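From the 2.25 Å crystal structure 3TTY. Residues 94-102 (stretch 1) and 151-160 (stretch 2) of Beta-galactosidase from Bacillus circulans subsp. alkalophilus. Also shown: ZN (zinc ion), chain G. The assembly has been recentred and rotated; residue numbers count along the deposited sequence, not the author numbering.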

ATOM      1  N   PRO A  94     -26.797   7.485 -16.908  1.00 11.63           N
ATOM      2  CA  PRO A  94     -25.670   6.815 -16.253  1.00 14.66           C
ATOM      3  C   PRO A  94     -24.767   6.030 -17.228  1.00 16.03           C
ATOM      4  O   PRO A  94     -23.632   5.733 -16.850  1.00 17.64           O
ATOM      5  CB  PRO A  94     -26.340   5.863 -15.236  1.00 15.83           C
ATOM      6  CG  PRO A  94     -27.749   6.280 -15.141  1.00 19.32           C
ATOM      7  CD  PRO A  94     -28.098   6.976 -16.446  1.00 17.02           C
ATOM      8  N   ASP A  95     -25.232   5.716 -18.442  1.00 16.50           N
ATOM      9  CA  ASP A  95     -24.367   5.039 -19.431  1.00 15.84           C
ATOM     10  C   ASP A  95     -23.159   5.911 -19.767  1.00 13.17           C
ATOM     11  O   ASP A  95     -22.186   5.473 -20.360  1.00 15.36           O
ATOM     12  CB  ASP A  95     -25.141   4.687 -20.718  1.00 17.99           C
ATOM     13  CG  ASP A  95     -25.501   5.915 -21.546  1.00 19.45           C
ATOM     14  OD1 ASP A  95     -26.571   6.507 -21.302  1.00 17.50           O
ATOM     15  OD2 ASP A  95     -24.712   6.286 -22.438  1.00 19.62           O
ATOM     16  N   VAL A  96     -23.223   7.161 -19.360  1.00 16.39           N
ATOM     17  CA  VAL A  96     -22.134   8.091 -19.595  1.00 15.21           C
ATOM     18  C   VAL A  96     -20.980   7.841 -18.615  1.00 13.69           C
ATOM     19  O   VAL A  96     -19.833   8.191 -18.877  1.00 12.53           O
ATOM     20  CB  VAL A  96     -22.685   9.524 -19.524  1.00 18.23           C
ATOM     21  CG1 VAL A  96     -21.978  10.352 -18.460  1.00 15.09           C
ATOM     22  CG2 VAL A  96     -22.663  10.159 -20.906  1.00 17.91           C
ATOM     23  N   LEU A  97     -21.286   7.158 -17.516  1.00 14.10           N
ATOM     24  CA  LEU A  97     -20.330   6.967 -16.432  1.00 14.90           C
ATOM     25  C   LEU A  97     -19.541   5.664 -16.565  1.00 18.51           C
ATOM     26  O   LEU A  97     -20.076   4.629 -16.994  1.00 15.62           O
ATOM     27  CB  LEU A  97     -21.062   6.988 -15.096  1.00 14.02           C
ATOM     28  CG  LEU A  97     -21.771   8.283 -14.698  1.00 15.23           C
ATOM     29  CD1 LEU A  97     -22.741   8.018 -13.554  1.00 13.96           C
ATOM     30  CD2 LEU A  97     -20.776   9.386 -14.323  1.00 12.60           C
ATOM     31  N   ARG A  98     -18.274   5.706 -16.166  1.00 16.50           N
ATOM     32  CA  ARG A  98     -17.403   4.542 -16.298  1.00 14.63           C
ATOM     33  C   ARG A  98     -17.592   3.524 -15.174  1.00 17.62           C
ATOM     34  O   ARG A  98     -18.165   3.830 -14.123  1.00 15.10           O
ATOM     35  CB  ARG A  98     -15.934   4.968 -16.373  1.00 18.35           C
ATOM     36  CG  ARG A  98     -15.567   5.595 -17.697  1.00 14.02           C
ATOM     37  CD  ARG A  98     -14.116   5.978 -17.768  1.00 14.45           C
ATOM     38  NE  ARG A  98     -13.842   6.709 -19.005  1.00 16.24           N
ATOM     39  CZ  ARG A  98     -12.682   7.301 -19.281  1.00 19.63           C
ATOM     40  NH1 ARG A  98     -11.675   7.260 -18.408  1.00 16.20           N
ATOM     41  NH2 ARG A  98     -12.533   7.957 -20.421  1.00 17.52           N
ATOM     42  N   VAL A  99     -17.142   2.303 -15.440  1.00 13.97           N
ATOM     43  CA  VAL A  99     -16.965   1.291 -14.424  1.00 11.54           C
ATOM     44  C   VAL A  99     -15.454   1.101 -14.280  1.00 14.51           C
ATOM     45  O   VAL A  99     -14.727   0.971 -15.279  1.00 12.43           O
ATOM     46  CB  VAL A  99     -17.689  -0.001 -14.811  1.00 16.02           C
ATOM     47  CG1 VAL A  99     -17.182  -1.185 -13.998  1.00 13.86           C
ATOM     48  CG2 VAL A  99     -19.174   0.187 -14.601  1.00 13.74           C
ATOM     49  N   ASP A 100     -14.962   1.150 -13.046  1.00 13.99           N
ATOM     50  CA  ASP A 100     -13.524   1.171 -12.867  1.00 14.80           C
ATOM     51  C   ASP A 100     -12.879  -0.214 -12.836  1.00 15.08           C
ATOM     52  O   ASP A 100     -13.544  -1.248 -12.923  1.00 14.48           O
ATOM     53  CB  ASP A 100     -13.114   2.020 -11.655  1.00 15.96           C
ATOM     54  CG  ASP A 100     -13.621   1.458 -10.337  1.00 21.62           C
ATOM     55  OD1 ASP A 100     -13.716   0.220 -10.200  1.00 20.82           O
ATOM     56  OD2 ASP A 100     -13.919   2.269  -9.430  1.00 23.32           O
ATOM     57  N   TYR A 101     -11.565  -0.200 -12.723  1.00 14.98           N
ATOM     58  CA  TYR A 101     -10.747  -1.396 -12.674  1.00 16.24           C
ATOM     59  C   TYR A 101     -11.178  -2.333 -11.540  1.00 18.38           C
ATOM     60  O   TYR A 101     -10.961  -3.537 -11.615  1.00 17.72           O
ATOM     61  CB  TYR A 101      -9.282  -0.965 -12.538  1.00 15.51           C
ATOM     62  CG  TYR A 101      -8.270  -2.086 -12.444  1.00 20.52           C
ATOM     63  CD1 TYR A 101      -7.741  -2.669 -13.589  1.00 18.64           C
ATOM     64  CD2 TYR A 101      -7.823  -2.539 -11.207  1.00 19.04           C
ATOM     65  CE1 TYR A 101      -6.797  -3.682 -13.501  1.00 23.66           C
ATOM     66  CE2 TYR A 101      -6.889  -3.547 -11.109  1.00 21.93           C
ATOM     67  CZ  TYR A 101      -6.377  -4.118 -12.256  1.00 22.44           C
ATOM     68  OH  TYR A 101      -5.433  -5.112 -12.153  1.00 20.75           O
ATOM     69  N   GLU A 102     -11.823  -1.791 -10.508  1.00 16.38           N
ATOM     70  CA  GLU A 102     -12.266  -2.626  -9.404  1.00 16.92           C
ATOM     71  C   GLU A 102     -13.691  -3.132  -9.615  1.00 18.42           C
ATOM     72  O   GLU A 102     -14.240  -3.801  -8.749  1.00 19.13           O
ATOM     73  CB  GLU A 102     -12.158  -1.886  -8.059  1.00 19.04           C
ATOM     74  CG  GLU A 102     -10.824  -1.161  -7.814  1.00 20.10           C
ATOM     75  CD  GLU A 102      -9.660  -2.104  -7.536  1.00 30.55           C
ATOM     76  OE1 GLU A 102      -9.894  -3.291  -7.210  1.00 26.69           O
ATOM     77  OE2 GLU A 102      -8.501  -1.653  -7.651  1.00 31.32           O
ATOM     78  N   TYR A 151      -7.860  13.116 -23.152  1.00 16.70           N
ATOM     79  CA  TYR A 151      -8.438  11.777 -23.229  1.00 16.87           C
ATOM     80  C   TYR A 151      -7.592  10.752 -22.450  1.00 18.12           C
ATOM     81  O   TYR A 151      -6.364  10.771 -22.503  1.00 16.11           O
ATOM     82  CB  TYR A 151      -8.510  11.337 -24.682  1.00 17.94           C
ATOM     83  CG  TYR A 151      -9.607  11.958 -25.518  1.00 14.19           C
ATOM     84  CD1 TYR A 151     -10.926  11.609 -25.320  1.00 15.01           C
ATOM     85  CD2 TYR A 151      -9.309  12.854 -26.544  1.00 14.76           C
ATOM     86  CE1 TYR A 151     -11.929  12.141 -26.095  1.00 14.92           C
ATOM     87  CE2 TYR A 151     -10.313  13.392 -27.343  1.00 14.06           C
ATOM     88  CZ  TYR A 151     -11.621  13.022 -27.109  1.00 15.96           C
ATOM     89  OH  TYR A 151     -12.640  13.533 -27.878  1.00 17.10           O
ATOM     90  N   GLY A 152      -8.239   9.849 -21.720  1.00 20.65           N
ATOM     91  CA  GLY A 152      -7.479   8.877 -20.951  1.00 18.68           C
ATOM     92  C   GLY A 152      -8.281   8.072 -19.958  1.00 19.32           C
ATOM     93  O   GLY A 152      -9.471   8.320 -19.766  1.00 19.63           O
ATOM     94  N   GLY A 153      -7.622   7.099 -19.326  1.00 17.49           N
ATOM     95  CA  GLY A 153      -8.286   6.188 -18.412  1.00 14.75           C
ATOM     96  C   GLY A 153      -9.036   5.087 -19.147  1.00 18.77           C
ATOM     97  O   GLY A 153      -9.484   5.271 -20.277  1.00 17.66           O
ATOM     98  N   TYR A 154      -9.186   3.936 -18.501  1.00 21.72           N
ATOM     99  CA  TYR A 154      -9.903   2.822 -19.103  1.00 16.38           C
ATOM    100  C   TYR A 154     -11.262   2.653 -18.456  1.00 20.35           C
ATOM    101  O   TYR A 154     -11.467   3.070 -17.317  1.00 20.82           O
ATOM    102  CB  TYR A 154      -9.120   1.526 -18.951  1.00 15.37           C
ATOM    103  CG  TYR A 154      -7.839   1.511 -19.711  1.00 16.38           C
ATOM    104  CD1 TYR A 154      -7.707   2.211 -20.898  1.00 15.35           C
ATOM    105  CD2 TYR A 154      -6.744   0.803 -19.241  1.00 20.32           C
ATOM    106  CE1 TYR A 154      -6.524   2.198 -21.598  1.00 14.90           C
ATOM    107  CE2 TYR A 154      -5.555   0.791 -19.934  1.00 18.38           C
ATOM    108  CZ  TYR A 154      -5.451   1.494 -21.113  1.00 18.39           C
ATOM    109  OH  TYR A 154      -4.260   1.481 -21.815  1.00 18.43           O
ATOM    110  N   CYS A 155     -12.187   2.053 -19.203  1.00 16.74           N
ATOM    111  CA  CYS A 155     -13.511   1.737 -18.707  1.00 13.20           C
ATOM    112  C   CYS A 155     -13.742   0.234 -18.867  1.00 15.99           C
ATOM    113  O   CYS A 155     -13.240  -0.379 -19.811  1.00 14.75           O
ATOM    114  CB  CYS A 155     -14.567   2.510 -19.482  1.00 15.08           C
ATOM    115  SG  CYS A 155     -16.267   2.182 -18.927  1.00 16.66           S
ATOM    116  N   TYR A 156     -14.504  -0.345 -17.940  1.00 17.27           N
ATOM    117  CA  TYR A 156     -14.766  -1.778 -17.920  1.00 13.21           C
ATOM    118  C   TYR A 156     -16.251  -2.059 -17.804  1.00 14.46           C
ATOM    119  O   TYR A 156     -16.637  -3.113 -17.310  1.00 15.59           O
ATOM    120  CB  TYR A 156     -14.015  -2.431 -16.759  1.00 13.58           C
ATOM    121  CG  TYR A 156     -12.520  -2.175 -16.807  1.00 14.98           C
ATOM    122  CD1 TYR A 156     -11.670  -3.031 -17.510  1.00 12.02           C
ATOM    123  CD2 TYR A 156     -11.958  -1.070 -16.163  1.00 14.22           C
ATOM    124  CE1 TYR A 156     -10.311  -2.808 -17.557  1.00 11.42           C
ATOM    125  CE2 TYR A 156     -10.591  -0.835 -16.202  1.00 13.25           C
ATOM    126  CZ  TYR A 156      -9.776  -1.707 -16.903  1.00 12.09           C
ATOM    127  OH  TYR A 156      -8.433  -1.484 -16.959  1.00 15.13           O
ATOM    128  N   CYS A 157     -17.083  -1.122 -18.267  1.00 12.40           N
ATOM    129  CA  CYS A 157     -18.540  -1.271 -18.151  1.00 15.30           C
ATOM    130  C   CYS A 157     -19.097  -2.305 -19.147  1.00 18.12           C
ATOM    131  O   CYS A 157     -18.381  -2.838 -19.992  1.00 16.45           O
ATOM    132  CB  CYS A 157     -19.256   0.083 -18.335  1.00 17.68           C
ATOM    133  SG  CYS A 157     -19.452   0.627 -20.083  1.00 17.16           S
ATOM    134  N   ASP A 158     -20.385  -2.581 -19.043  1.00 16.01           N
ATOM    135  CA  ASP A 158     -21.043  -3.493 -19.971  1.00 20.26           C
ATOM    136  C   ASP A 158     -20.926  -3.135 -21.453  1.00 19.82           C
ATOM    137  O   ASP A 158     -20.740  -4.012 -22.299  1.00 18.83           O
ATOM    138  CB  ASP A 158     -22.510  -3.612 -19.614  1.00 18.76           C
ATOM    139  CG  ASP A 158     -22.862  -4.994 -19.205  1.00 39.48           C
ATOM    140  OD1 ASP A 158     -22.612  -5.326 -18.020  1.00 40.66           O
ATOM    141  OD2 ASP A 158     -23.344  -5.752 -20.083  1.00 44.04           O
ATOM    142  N   ASN A 159     -21.060  -1.853 -21.769  1.00 15.10           N
ATOM    143  CA  ASN A 159     -20.959  -1.408 -23.148  1.00 16.44           C
ATOM    144  C   ASN A 159     -19.562  -1.591 -23.725  1.00 17.64           C
ATOM    145  O   ASN A 159     -19.405  -2.003 -24.882  1.00 18.03           O
ATOM    146  CB  ASN A 159     -21.467   0.032 -23.287  1.00 15.99           C
ATOM    147  CG  ASN A 159     -22.975   0.122 -23.103  1.00 21.73           C
ATOM    148  OD1 ASN A 159     -23.691  -0.852 -23.353  1.00 26.56           O
ATOM    149  ND2 ASN A 159     -23.460   1.264 -22.650  1.00 16.38           N
ATOM    150  N   CYS A 160     -18.544  -1.298 -22.921  1.00 15.74           N
ATOM    151  CA  CYS A 160     -17.182  -1.530 -23.358  1.00 13.39           C
ATOM    152  C   CYS A 160     -16.969  -3.020 -23.530  1.00 16.03           C
ATOM    153  O   CYS A 160     -16.330  -3.447 -24.480  1.00 16.18           O
ATOM    154  CB  CYS A 160     -16.165  -0.938 -22.380  1.00 11.80           C
ATOM    155  SG  CYS A 160     -15.995   0.854 -22.546  1.00 16.93           S
TER
HETATM  156 ZN    ZN G 676     -17.405   1.787 -20.978  1.00 17.89          ZN
HETATM  157  O   HOH W   1     -21.665   3.125 -21.791  1.00 16.74           O
HETATM  158  O   HOH W   2     -11.192  10.702 -21.179  1.00 22.33           O
HETATM  159  O   HOH W   3     -11.051   5.758 -16.290  1.00 26.12           O

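The two stretches lie in one chain and bury 480 Å² between them. Val99 makes two hydrogen bonds with stretch 2, one to backbone and one to a side chain. Tyr156 N donates to Val99 O at 3.0 Å. Val99 N donates to Cys155 SG at 3.6 Å, a nearly straight bond (164°). Both polar backbone atoms of Val99 are thus satisfied by stretch 2.

Cys155 SG also binds the zinc ion (ZN) at 2.4 Å. Cys157 SG, at 2.5 Å, and Cys160 SG, at 2.3 Å, bind ZN too, and a fourth ligand comes from elsewhere in the structure. Cys157 N donates to Cys155 SG at 3.5 Å, so this sulfur accepts one amide from each stretch. Cys160 N donates to Cys157 SG at 3.5 Å, and this bond caps the helix that begins at Asp158. Cysteine suits these sites because its thiolate can bind metal and accept N-H groups together.

Arg98 has the most area covered by the other stretch. It is buried, as are Cys155, Tyr156 and Cys157, so its guanidinium needs partners from protein or bound water. Its CA-to-CB bond points sideways, but chi2 and chi3 are t, and the extended chain brings the guanidinium to the loop at Gly152. Arg98 NH1 donates to Gly152 O at 2.8 Å, and Arg98 NH2 donates to the same oxygen at 3.2 Å. The acceptor lies at the edge of the guanidinium, near its plane, where both nitrogens can reach it. Water 3 accepts from Arg98 NH1 at 2.7 Å and donates to Tyr154 O at 2.9 Å. Water 2 accepts from Gly152 N at 3.1 Å and, weakly, from Arg98 NH2 at 3.1 Å. Arg98 NE and NH2 also have partners elsewhere in the structure.

Gly153 O lies over one face of the guanidinium but is not hydrogen-bonded to it. A CB on Gly153 would fall 2.6 Å from Arg98 NH1, a clash, and its positive phi also favours glycine. At Gly152 the backbone angles alone call for glycine.

The CA-to-CB bond of Val99 points toward stretch 2, and its side chain supplies apolar contact. Val99 CG2 lies 3.7 Å from Cys157 CB, and Val99 CG1 lies 4.4 Å from Tyr156 CB. Tyr156 CE2 lies 3.9 Å from Tyr101 CB. Tyr156 OH meets the edge of the Tyr101 ring, 3.6 Å from Tyr101 CD1.

Water 1 also bridges the stretches. It donates to Asp95 O at 2.8 Å and accepts from Asn159 ND2 at 2.7 Å. The Asp95 carboxylate is satisfied elsewhere.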